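Local structure of thermoresistant glucokinase (4EUN) at residues T44-V49 against I105-A110. The protein probably phosphorylates gluconate at the expense of ATP, as a gluconokinase-type carbohydrate kinase with a P-loop fold. Numbering follows the deposited sequence.
Sequences TIAHGV and IITCSA
The hydroxyl OG1 of T107 is hydrogen-bonded to E59 OE1, while its methyl CG2 turns to A46. The two branches of this side chain thus have separate tasks. The 50° chi1 sets OG1 between the backbone N and the carbonyl carbon, which leaves CG2 anti to the carbonyl carbon and facing the helix, where it comes 3.5 Å from A46 CB. This is a close methyl-to-methyl contact, and no hydrogen bond links the two segments.

I105, two residues earlier on the same face of the strand, makes the other half of the contact. Its chain is extended, with CG1 anti to the backbone N (chi1 -178°). CD1 therefore reaches the helix surface between A46 and V49. It lies 3.9 Å from A46 CA and 3.7 Å from V49 CG1. The I105 and V49 side chains cross at about a right angle. The shorter branch, I105 CG2, stands 4.0 Å from A46 O. A46 is small, so the backbones come near each other here, with A46 CA and I105 CA 6.5 Å apart.

All four residues are buried. The helix axis runs 8.4 Å from the strand axis and antiparallel to it, at 177°, as expected for a helix returning across a parallel sheet. Helix 42-53 starts within the probable Walker A motif, whose last residues form its first turn, and the T107 side chain touches residues of that motif. Strand 104-108 lies between strands 31-35 and 56-59. A46 also packs on V34 and F57 of these two neighbours, while V49 reaches L191 of helix 180-191.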
loop_
_atom_site.group_PDB
_atom_site.type_symbol
_atom_site.label_atom_id
_atom_site.label_comp_id
_atom_site.label_asym_id
_atom_site.label_seq_id
_atom_site.Cartn_x
_atom_site.Cartn_y
_atom_site.Cartn_z
ATOM N N THR A 44 8.347 2.257 -2.389
ATOM C CA THR A 44 8.933 3.598 -2.388
ATOM C C THR A 44 8.681 4.348 -3.703
ATOM O O THR A 44 8.290 5.516 -3.695
ATOM C CB THR A 44 10.445 3.547 -2.069
ATOM O OG1 THR A 44 10.632 3.062 -0.732
ATOM C CG2 THR A 44 11.061 4.924 -2.182
ATOM N N ILE A 45 8.899 3.674 -4.830
ATOM C CA ILE A 45 8.655 4.271 -6.138
ATOM C C ILE A 45 7.173 4.590 -6.351
ATOM O O ILE A 45 6.822 5.701 -6.749
ATOM C CB ILE A 45 9.164 3.356 -7.286
ATOM C CG1 ILE A 45 10.646 3.013 -7.091
ATOM C CG2 ILE A 45 8.930 4.015 -8.637
ATOM C CD1 ILE A 45 11.551 4.232 -6.986
ATOM N N ALA A 46 6.302 3.620 -6.076
ATOM C CA ALA A 46 4.862 3.817 -6.267
ATOM C C ALA A 46 4.329 4.947 -5.397
ATOM O O ALA A 46 3.505 5.754 -5.843
ATOM C CB ALA A 46 4.104 2.526 -5.983
ATOM N N HIS A 47 4.793 4.983 -4.153
ATOM C CA HIS A 47 4.388 6.005 -3.194
ATOM C C HIS A 47 4.871 7.376 -3.658
ATOM O O HIS A 47 4.135 8.358 -3.589
ATOM C CB HIS A 47 4.958 5.676 -1.812
ATOM C CG HIS A 47 4.507 6.606 -0.729
ATOM N ND1 HIS A 47 5.236 6.808 0.424
ATOM C CD2 HIS A 47 3.398 7.375 -0.615
ATOM C CE1 HIS A 47 4.600 7.670 1.197
ATOM N NE2 HIS A 47 3.482 8.029 0.592
ATOM N N GLY A 48 6.110 7.444 -4.138
ATOM C CA GLY A 48 6.650 8.697 -4.635
ATOM C C GLY A 48 5.900 9.226 -5.845
ATOM O O GLY A 48 5.681 10.435 -5.972
ATOM N N VAL A 49 5.526 8.324 -6.752
ATOM C CA VAL A 49 4.735 8.707 -7.917
ATOM C C VAL A 49 3.331 9.158 -7.499
ATOM O O VAL A 49 2.825 10.172 -7.982
ATOM C CB VAL A 49 4.659 7.559 -8.959
ATOM C CG1 VAL A 49 3.657 7.895 -10.057
ATOM C CG2 VAL A 49 6.024 7.309 -9.574
ATOM N N ILE A 105 -2.271 3.530 -9.018
ATOM C CA ILE A 105 -0.943 2.934 -9.152
ATOM C C ILE A 105 -0.836 1.792 -8.150
ATOM O O ILE A 105 -1.112 1.957 -6.960
ATOM C CB ILE A 105 0.199 3.972 -8.983
ATOM C CG1 ILE A 105 1.566 3.318 -9.185
ATOM C CG2 ILE A 105 0.125 4.702 -7.620
ATOM C CD1 ILE A 105 2.679 4.345 -9.397
ATOM N N ILE A 106 -0.443 0.615 -8.632
ATOM C CA ILE A 106 -0.332 -0.549 -7.762
ATOM C C ILE A 106 1.057 -1.148 -7.867
ATOM O O ILE A 106 1.694 -1.077 -8.917
ATOM C CB ILE A 106 -1.390 -1.630 -8.090
ATOM C CG1 ILE A 106 -1.159 -2.239 -9.461
ATOM C CG2 ILE A 106 -2.807 -1.045 -7.995
ATOM C CD1 ILE A 106 -2.166 -3.328 -9.802
ATOM N N THR A 107 1.523 -1.750 -6.775
ATOM C CA THR A 107 2.771 -2.508 -6.818
ATOM C C THR A 107 2.457 -3.975 -7.024
ATOM O O THR A 107 1.583 -4.506 -6.347
ATOM C CB THR A 107 3.535 -2.358 -5.509
ATOM O OG1 THR A 107 2.646 -2.617 -4.416
ATOM C CG2 THR A 107 4.068 -0.945 -5.362
ATOM N N CYS A 108 3.170 -4.619 -7.948
ATOM C CA CYS A 108 3.052 -6.061 -8.176
ATOM C C CYS A 108 4.417 -6.728 -8.092
ATOM O O CYS A 108 5.426 -6.130 -8.463
ATOM C CB CYS A 108 2.512 -6.352 -9.578
ATOM S SG CYS A 108 0.798 -5.913 -9.833
ATOM N N SER A 109 4.446 -7.984 -7.654
ATOM C CA SER A 109 5.652 -8.802 -7.770
ATOM C C SER A 109 5.879 -9.181 -9.237
ATOM O O SER A 109 5.343 -8.538 -10.140
ATOM C CB SER A 109 5.527 -10.051 -6.902
ATOM O OG SER A 109 4.269 -10.663 -7.098
ATOM N N ALA A 110 6.688 -10.215 -9.487
ATOM C CA ALA A 110 7.078 -10.559 -10.855
ATOM C C ALA A 110 5.877 -10.938 -11.712
ATOM O O ALA A 110 4.998 -11.684 -11.274
ATOM C CB ALA A 110 8.073 -11.681 -10.847
#